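Local coordinates for kinesin-like protein Nod (Drosophila melanogaster, PDB 3DC4) that hydrolyses ATP and binds microtubules, here through its kinesin motor domain, and is required for segregating non-exchange chromosomes in meiosis, at residues Gly107-Glu119 / Glu123-Ile135. Numbering follows the deposited sequence.
With MG (magnesium ion), chain B; ADP (adenosine-5'-diphosphate), chain C.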
ATOM      1  N   GLY A 107      -0.024 -10.790   7.981  1.00 16.71           N
ATOM      2  CA  GLY A 107      -0.728 -10.828   6.711  1.00 17.70           C
ATOM      3  C   GLY A 107      -0.512  -9.699   5.717  1.00 16.89           C
ATOM      4  O   GLY A 107      -1.275  -9.580   4.757  1.00 15.28           O
ATOM      5  N   LYS A 108       0.504  -8.867   5.922  1.00 15.64           N
ATOM      6  CA  LYS A 108       0.759  -7.766   4.998  1.00 16.37           C
ATOM      7  C   LYS A 108       0.999  -8.263   3.568  1.00 17.22           C
ATOM      8  O   LYS A 108       0.288  -7.868   2.642  1.00 16.29           O
ATOM      9  CB  LYS A 108       1.963  -6.941   5.477  1.00 16.39           C
ATOM     10  CG  LYS A 108       1.765  -6.279   6.845  1.00 17.51           C
ATOM     11  CD  LYS A 108       2.942  -5.373   7.245  1.00 20.92           C
ATOM     12  CE  LYS A 108       4.250  -6.146   7.360  1.00 20.25           C
ATOM     13  NZ  LYS A 108       4.200  -7.239   8.348  1.00 21.47           N
ATOM     14  N   SER A 109       1.985  -9.136   3.386  1.00 16.76           N
ATOM     15  CA  SER A 109       2.305  -9.656   2.052  1.00 17.48           C
ATOM     16  C   SER A 109       1.133 -10.420   1.458  1.00 16.48           C
ATOM     17  O   SER A 109       0.840 -10.305   0.268  1.00 16.39           O
ATOM     18  CB  SER A 109       3.534 -10.559   2.129  1.00 17.71           C
ATOM     19  OG  SER A 109       4.653  -9.800   2.526  1.00 18.30           O
ATOM     20  N   TYR A 110       0.468 -11.201   2.300  1.00 15.44           N
ATOM     21  CA  TYR A 110      -0.697 -11.967   1.879  1.00 15.52           C
ATOM     22  C   TYR A 110      -1.780 -11.025   1.343  1.00 15.09           C
ATOM     23  O   TYR A 110      -2.304 -11.240   0.249  1.00 13.55           O
ATOM     24  CB  TYR A 110      -1.249 -12.765   3.072  1.00 15.34           C
ATOM     25  CG  TYR A 110      -2.564 -13.462   2.798  1.00 17.32           C
ATOM     26  CD1 TYR A 110      -2.597 -14.710   2.178  1.00 17.95           C
ATOM     27  CD2 TYR A 110      -3.777 -12.866   3.146  1.00 18.40           C
ATOM     28  CE1 TYR A 110      -3.805 -15.352   1.919  1.00 19.71           C
ATOM     29  CE2 TYR A 110      -4.990 -13.496   2.883  1.00 17.61           C
ATOM     30  CZ  TYR A 110      -4.995 -14.741   2.272  1.00 18.72           C
ATOM     31  OH  TYR A 110      -6.183 -15.376   2.017  1.00 20.34           O
ATOM     32  N   SER A 111      -2.088  -9.976   2.104  1.00 14.40           N
ATOM     33  CA  SER A 111      -3.128  -9.007   1.730  1.00 14.57           C
ATOM     34  C   SER A 111      -2.814  -8.225   0.456  1.00 14.14           C
ATOM     35  O   SER A 111      -3.685  -8.016  -0.387  1.00 12.47           O
ATOM     36  CB  SER A 111      -3.361  -8.016   2.882  1.00 16.42           C
ATOM     37  OG  SER A 111      -3.874  -8.672   4.025  1.00 16.44           O
ATOM     38  N   MET A 112      -1.568  -7.795   0.312  1.00 14.75           N
ATOM     39  CA  MET A 112      -1.198  -7.005  -0.848  1.00 16.68           C
ATOM     40  C   MET A 112      -0.970  -7.838  -2.099  1.00 15.88           C
ATOM     41  O   MET A 112      -0.955  -7.303  -3.207  1.00 15.58           O
ATOM     42  CB  MET A 112       0.047  -6.177  -0.533  1.00 17.28           C
ATOM     43  CG  MET A 112      -0.105  -5.264   0.685  1.00 19.05           C
ATOM     44  SD  MET A 112      -1.694  -4.389   0.700  1.00 21.73           S
ATOM     45  CE  MET A 112      -1.186  -2.768   0.108  1.00 21.53           C
ATOM     46  N   GLY A 113      -0.790  -9.144  -1.921  1.00 16.55           N
ATOM     47  CA  GLY A 113      -0.575 -10.034  -3.055  1.00 20.98           C
ATOM     48  C   GLY A 113       0.820  -9.946  -3.642  1.00 23.48           C
ATOM     49  O   GLY A 113       0.991  -9.880  -4.856  1.00 23.26           O
ATOM     50  N   MET A 114       1.819  -9.969  -2.767  1.00 27.11           N
ATOM     51  CA  MET A 114       3.216  -9.874  -3.163  1.00 31.30           C
ATOM     52  C   MET A 114       3.817 -11.174  -3.685  1.00 32.86           C
ATOM     53  O   MET A 114       4.892 -11.170  -4.282  1.00 34.54           O
ATOM     54  CB  MET A 114       4.043  -9.370  -1.983  1.00 32.91           C
ATOM     55  CG  MET A 114       3.692  -7.959  -1.552  1.00 34.80           C
ATOM     56  SD  MET A 114       3.986  -6.754  -2.869  1.00 42.35           S
ATOM     57  CE  MET A 114       5.767  -6.811  -2.991  1.00 39.96           C
ATOM     58  N   THR A 115       3.123 -12.284  -3.460  1.00 34.10           N
ATOM     59  CA  THR A 115       3.594 -13.587  -3.913  1.00 35.19           C
ATOM     60  C   THR A 115       3.135 -13.831  -5.349  1.00 35.98           C
ATOM     61  O   THR A 115       2.015 -13.486  -5.716  1.00 34.65           O
ATOM     62  CB  THR A 115       3.048 -14.717  -3.013  1.00 35.25           C
ATOM     63  OG1 THR A 115       3.509 -14.521  -1.671  1.00 36.04           O
ATOM     64  CG2 THR A 115       3.526 -16.083  -3.510  1.00 36.40           C
ATOM     65  N   PRO A 116       4.004 -14.424  -6.186  1.00 37.16           N
ATOM     66  CA  PRO A 116       3.651 -14.700  -7.583  1.00 37.03           C
ATOM     67  C   PRO A 116       2.309 -15.423  -7.687  1.00 37.42           C
ATOM     68  O   PRO A 116       2.139 -16.517  -7.149  1.00 38.84           O
ATOM     69  CB  PRO A 116       4.820 -15.551  -8.068  1.00 37.73           C
ATOM     70  CG  PRO A 116       5.975 -14.975  -7.306  1.00 37.20           C
ATOM     71  CD  PRO A 116       5.402 -14.803  -5.909  1.00 37.15           C
ATOM     72  N   PRO A 117       1.337 -14.814  -8.385  1.00 37.75           N
ATOM     73  CA  PRO A 117      -0.012 -15.347  -8.589  1.00 38.36           C
ATOM     74  C   PRO A 117      -0.066 -16.822  -8.986  1.00 39.27           C
ATOM     75  O   PRO A 117      -0.894 -17.576  -8.475  1.00 37.20           O
ATOM     76  CB  PRO A 117      -0.574 -14.439  -9.677  1.00 39.49           C
ATOM     77  CG  PRO A 117       0.078 -13.135  -9.377  1.00 38.36           C
ATOM     78  CD  PRO A 117       1.504 -13.545  -9.115  1.00 38.24           C
ATOM     79  N   GLY A 118       0.815 -17.221  -9.899  1.00 39.51           N
ATOM     80  CA  GLY A 118       0.846 -18.601 -10.351  1.00 40.97           C
ATOM     81  C   GLY A 118       0.860 -19.610  -9.220  1.00 41.35           C
ATOM     82  O   GLY A 118       0.156 -20.616  -9.270  1.00 41.43           O
ATOM     83  N   GLU A 119       1.660 -19.345  -8.195  1.00 43.31           N
ATOM     84  CA  GLU A 119       1.764 -20.244  -7.051  1.00 44.09           C
ATOM     85  C   GLU A 119       0.852 -19.832  -5.896  1.00 43.40           C
ATOM     86  O   GLU A 119       1.254 -19.878  -4.734  1.00 45.87           O
ATOM     87  CB  GLU A 119       3.216 -20.301  -6.569  1.00 46.56           C
ATOM     88  CG  GLU A 119       3.861 -18.937  -6.384  1.00 49.47           C
ATOM     89  CD  GLU A 119       5.300 -19.026  -5.912  1.00 52.01           C
ATOM     90  OE1 GLU A 119       5.525 -19.437  -4.753  1.00 53.23           O
ATOM     91  OE2 GLU A 119       6.208 -18.687  -6.704  1.00 53.41           O
ATOM     92  N   GLU A 123      -8.779 -18.060  -4.346  1.00 24.61           N
ATOM     93  CA  GLU A 123      -9.377 -17.308  -3.245  1.00 24.99           C
ATOM     94  C   GLU A 123      -8.357 -16.589  -2.361  1.00 22.89           C
ATOM     95  O   GLU A 123      -8.722 -15.724  -1.569  1.00 24.46           O
ATOM     96  CB  GLU A 123     -10.228 -18.227  -2.360  1.00 25.70           C
ATOM     97  CG  GLU A 123      -9.421 -19.225  -1.545  1.00 28.59           C
ATOM     98  CD  GLU A 123     -10.258 -19.946  -0.496  1.00 31.83           C
ATOM     99  OE1 GLU A 123     -10.009 -21.145  -0.264  1.00 33.17           O
ATOM    100  OE2 GLU A 123     -11.154 -19.312   0.102  1.00 35.34           O
ATOM    101  N   HIS A 124      -7.087 -16.951  -2.497  1.00 21.81           N
ATOM    102  CA  HIS A 124      -6.027 -16.354  -1.694  1.00 21.55           C
ATOM    103  C   HIS A 124      -5.271 -15.243  -2.418  1.00 20.55           C
ATOM    104  O   HIS A 124      -4.388 -14.612  -1.844  1.00 17.55           O
ATOM    105  CB  HIS A 124      -5.057 -17.444  -1.239  1.00 21.95           C
ATOM    106  CG  HIS A 124      -5.678 -18.452  -0.322  1.00 27.05           C
ATOM    107  ND1 HIS A 124      -6.111 -18.134   0.947  1.00 27.39           N
ATOM    108  CD2 HIS A 124      -5.951 -19.768  -0.495  1.00 26.05           C
ATOM    109  CE1 HIS A 124      -6.623 -19.212   1.518  1.00 27.20           C
ATOM    110  NE2 HIS A 124      -6.538 -20.215   0.665  1.00 26.79           N
ATOM    111  N   LEU A 125      -5.616 -15.016  -3.682  1.00 20.27           N
ATOM    112  CA  LEU A 125      -4.979 -13.965  -4.467  1.00 19.68           C
ATOM    113  C   LEU A 125      -5.189 -12.629  -3.767  1.00 19.24           C
ATOM    114  O   LEU A 125      -6.296 -12.328  -3.309  1.00 19.86           O
ATOM    115  CB  LEU A 125      -5.579 -13.921  -5.872  1.00 21.16           C
ATOM    116  CG  LEU A 125      -5.208 -15.111  -6.761  1.00 24.18           C
ATOM    117  CD1 LEU A 125      -6.045 -15.079  -8.030  1.00 26.79           C
ATOM    118  CD2 LEU A 125      -3.716 -15.054  -7.088  1.00 24.20           C
ATOM    119  N   GLY A 126      -4.124 -11.834  -3.713  1.00 17.96           N
ATOM    120  CA  GLY A 126      -4.171 -10.547  -3.046  1.00 18.56           C
ATOM    121  C   GLY A 126      -4.554  -9.326  -3.865  1.00 16.36           C
ATOM    122  O   GLY A 126      -5.055  -9.425  -4.992  1.00 15.55           O
ATOM    123  N   ILE A 127      -4.300  -8.156  -3.288  1.00 15.22           N
ATOM    124  CA  ILE A 127      -4.646  -6.894  -3.926  1.00 14.91           C
ATOM    125  C   ILE A 127      -4.010  -6.638  -5.280  1.00 15.38           C
ATOM    126  O   ILE A 127      -4.710  -6.230  -6.196  1.00 15.52           O
ATOM    127  CB  ILE A 127      -4.333  -5.713  -2.988  1.00 14.47           C
ATOM    128  CG1 ILE A 127      -5.331  -5.732  -1.830  1.00 14.91           C
ATOM    129  CG2 ILE A 127      -4.403  -4.398  -3.750  1.00 13.94           C
ATOM    130  CD1 ILE A 127      -5.044  -4.721  -0.727  1.00 18.59           C
ATOM    131  N   LEU A 128      -2.708  -6.871  -5.419  1.00 15.07           N
ATOM    132  CA  LEU A 128      -2.033  -6.626  -6.691  1.00 18.12           C
ATOM    133  C   LEU A 128      -2.673  -7.314  -7.891  1.00 18.19           C
ATOM    134  O   LEU A 128      -3.075  -6.653  -8.847  1.00 15.97           O
ATOM    135  CB  LEU A 128      -0.559  -7.039  -6.610  1.00 19.70           C
ATOM    136  CG  LEU A 128       0.480  -5.940  -6.379  1.00 24.27           C
ATOM    137  CD1 LEU A 128       1.870  -6.567  -6.214  1.00 23.83           C
ATOM    138  CD2 LEU A 128       0.484  -4.970  -7.565  1.00 21.15           C
ATOM    139  N   PRO A 129      -2.787  -8.652  -7.856  1.00 18.53           N
ATOM    140  CA  PRO A 129      -3.394  -9.334  -9.002  1.00 19.86           C
ATOM    141  C   PRO A 129      -4.850  -8.957  -9.256  1.00 19.30           C
ATOM    142  O   PRO A 129      -5.281  -8.916 -10.404  1.00 19.30           O
ATOM    143  CB  PRO A 129      -3.209 -10.814  -8.661  1.00 20.65           C
ATOM    144  CG  PRO A 129      -3.259 -10.819  -7.160  1.00 21.30           C
ATOM    145  CD  PRO A 129      -2.438  -9.610  -6.790  1.00 18.51           C
ATOM    146  N   ARG A 130      -5.606  -8.674  -8.200  1.00 19.39           N
ATOM    147  CA  ARG A 130      -7.007  -8.306  -8.376  1.00 18.96           C
ATOM    148  C   ARG A 130      -7.129  -6.926  -9.000  1.00 17.43           C
ATOM    149  O   ARG A 130      -7.960  -6.700  -9.884  1.00 17.53           O
ATOM    150  CB  ARG A 130      -7.747  -8.339  -7.039  1.00 18.66           C
ATOM    151  CG  ARG A 130      -7.770  -9.719  -6.400  1.00 21.09           C
ATOM    152  CD  ARG A 130      -8.524  -9.734  -5.085  1.00 16.55           C
ATOM    153  NE  ARG A 130      -8.438 -11.058  -4.485  1.00 17.78           N
ATOM    154  CZ  ARG A 130      -9.261 -12.062  -4.768  1.00 18.26           C
ATOM    155  NH1 ARG A 130     -10.250 -11.885  -5.634  1.00 19.08           N
ATOM    156  NH2 ARG A 130      -9.070 -13.258  -4.219  1.00 16.70           N
ATOM    157  N   ALA A 131      -6.295  -6.001  -8.541  1.00 15.78           N
ATOM    158  CA  ALA A 131      -6.317  -4.644  -9.068  1.00 17.00           C
ATOM    159  C   ALA A 131      -5.950  -4.647 -10.546  1.00 17.22           C
ATOM    160  O   ALA A 131      -6.627  -4.032 -11.362  1.00 16.77           O
ATOM    161  CB  ALA A 131      -5.348  -3.778  -8.306  1.00 17.10           C
ATOM    162  N   LEU A 132      -4.868  -5.339 -10.885  1.00 17.96           N
ATOM    163  CA  LEU A 132      -4.426  -5.392 -12.273  1.00 17.54           C
ATOM    164  C   LEU A 132      -5.533  -5.954 -13.160  1.00 19.46           C
ATOM    165  O   LEU A 132      -5.751  -5.480 -14.278  1.00 19.53           O
ATOM    166  CB  LEU A 132      -3.163  -6.250 -12.392  1.00 17.33           C
ATOM    167  CG  LEU A 132      -2.574  -6.361 -13.806  1.00 18.54           C
ATOM    168  CD1 LEU A 132      -2.144  -4.975 -14.293  1.00 16.85           C
ATOM    169  CD2 LEU A 132      -1.372  -7.306 -13.778  1.00 17.06           C
ATOM    170  N   GLY A 133      -6.236  -6.964 -12.653  1.00 21.59           N
ATOM    171  CA  GLY A 133      -7.325  -7.558 -13.407  1.00 21.89           C
ATOM    172  C   GLY A 133      -8.397  -6.541 -13.761  1.00 22.03           C
ATOM    173  O   GLY A 133      -8.810  -6.463 -14.914  1.00 22.13           O
ATOM    174  N   ASP A 134      -8.842  -5.756 -12.780  1.00 22.20           N
ATOM    175  CA  ASP A 134      -9.872  -4.748 -13.027  1.00 22.05           C
ATOM    176  C   ASP A 134      -9.366  -3.583 -13.876  1.00 21.33           C
ATOM    177  O   ASP A 134     -10.141  -2.938 -14.583  1.00 21.69           O
ATOM    178  CB  ASP A 134     -10.443  -4.226 -11.699  1.00 25.26           C
ATOM    179  CG  ASP A 134     -11.372  -5.233 -11.026  1.00 28.57           C
ATOM    180  OD1 ASP A 134     -12.293  -5.738 -11.707  1.00 28.60           O
ATOM    181  OD2 ASP A 134     -11.192  -5.518  -9.820  1.00 24.99           O
ATOM    182  N   ILE A 135      -8.068  -3.310 -13.798  1.00 22.09           N
ATOM    183  CA  ILE A 135      -7.470  -2.241 -14.585  1.00 21.57           C
ATOM    184  C   ILE A 135      -7.522  -2.636 -16.059  1.00 22.81           C
ATOM    185  O   ILE A 135      -7.952  -1.849 -16.903  1.00 23.84           O
ATOM    186  CB  ILE A 135      -6.010  -2.000 -14.163  1.00 21.74           C
ATOM    187  CG1 ILE A 135      -5.980  -1.344 -12.778  1.00 21.72           C
ATOM    188  CG2 ILE A 135      -5.293  -1.117 -15.187  1.00 20.81           C
ATOM    189  CD1 ILE A 135      -4.599  -1.262 -12.175  1.00 21.56           C
TER
HETATM  190 MG    MG B 402       5.825  -9.796   4.325  1.00 33.76          MG
HETATM  191  PB  ADP C 401       3.593 -10.597   6.833  1.00 21.61           P
HETATM  192  O1B ADP C 401       2.901  -9.453   7.455  1.00 20.88           O
HETATM  193  O2B ADP C 401       3.838 -10.276   5.319  1.00 21.88           O
HETATM  194  O3B ADP C 401       5.034 -10.787   7.677  1.00 19.39           O
HETATM  195  PA  ADP C 401       2.310 -12.728   5.648  1.00 26.15           P
HETATM  196  O1A ADP C 401       1.584 -11.834   4.768  1.00 25.77           O
HETATM  197  O2A ADP C 401       3.651 -13.233   4.973  1.00 28.02           O
HETATM  198  O3A ADP C 401       2.657 -11.915   7.038  1.00 24.15           O
HETATM  199  O5' ADP C 401       1.358 -13.945   6.063  1.00 29.16           O
HETATM  200  C5' ADP C 401       2.076 -14.857   6.906  1.00 28.72           C
HETATM  201  C4' ADP C 401       1.437 -16.242   6.774  1.00 28.12           C
HETATM  202  O4' ADP C 401       0.055 -16.214   7.209  1.00 26.35           O
HETATM  203  C3' ADP C 401       1.429 -16.713   5.271  1.00 28.74           C
HETATM  204  O3' ADP C 401       1.264 -18.121   5.168  1.00 34.17           O
HETATM  205  C2' ADP C 401      -0.013 -16.186   4.879  1.00 27.58           C
HETATM  206  O2' ADP C 401      -0.548 -16.939   3.779  1.00 28.13           O
HETATM  207  C1' ADP C 401      -0.857 -16.511   6.140  1.00 27.17           C
HETATM  208  N9  ADP C 401      -2.010 -15.617   6.234  1.00 26.24           N
HETATM  209  C8  ADP C 401      -1.996 -14.314   6.675  1.00 22.73           C
HETATM  210  N7  ADP C 401      -3.173 -13.755   6.502  1.00 24.03           N
HETATM  211  C5  ADP C 401      -4.055 -14.721   6.136  1.00 24.49           C
HETATM  212  C6  ADP C 401      -5.432 -14.752   5.799  1.00 23.87           C
HETATM  213  N6  ADP C 401      -6.227 -13.640   6.008  1.00 24.96           N
HETATM  214  N1  ADP C 401      -5.960 -15.897   5.302  1.00 24.86           N
HETATM  215  C2  ADP C 401      -5.237 -17.018   5.223  1.00 24.24           C
HETATM  216  N3  ADP C 401      -3.937 -17.035   5.499  1.00 26.18           N
HETATM  217  C4  ADP C 401      -3.304 -15.924   5.903  1.00 25.16           C
HETATM  218  O   HOH W   1      -1.812 -13.357  -1.429  1.00 20.45           O
HETATM  219  O   HOH W   2       7.019 -10.353   6.282  1.00 27.91           O
HETATM  220  O   HOH W   3       5.746 -12.232   4.256  1.00 29.15           O
HETATM  221  O   HOH W   4       7.761  -9.722   3.043  1.00 33.44           O
HETATM  222  O   HOH W   5       5.385  -7.551   4.767  1.00 30.98           O
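Where helix 108-112 ends in a Schellman motif at Gly113, its last carbonyls take up the first amides of helix 127-135: Ile127 N bonds Ser111 O at 3.0 Å and Leu128 N bonds Met112 O at 2.9 Å. The two helices run almost in line, their directions 14° apart. Gly113 and Gly126 touch through their CA atoms, 3.6 Å apart, leaving neither room for a CB. In Tyr110, chi1 of 173° swings the ring away from the backbone N, one face against the ADP adenine and the edge toward His124. Tyr110 OH and His124 ND1 share a hydrogen bond of 3.0 Å. An alanine in place of Tyr110 is likely to deprive His124 ND1 of this hydroxyl and the adenine of its aromatic neighbour. A water also links Tyr110 O to His124 O. Met112 SD lies alongside Ile127 CD1 at 3.7 Å, while farther along Pro117 CG meets Pro129 CB. At the opposite helix end, the P-loop residues Gly107, Lys108 and Ser109 grip the phosphates, and Ser109 OG binds magnesium. The nucleotide-binding helix is thus tied at its C-terminus by buried backbone bonds, and the bond to His124 probably helps hold the Tyr110 ring against the adenine.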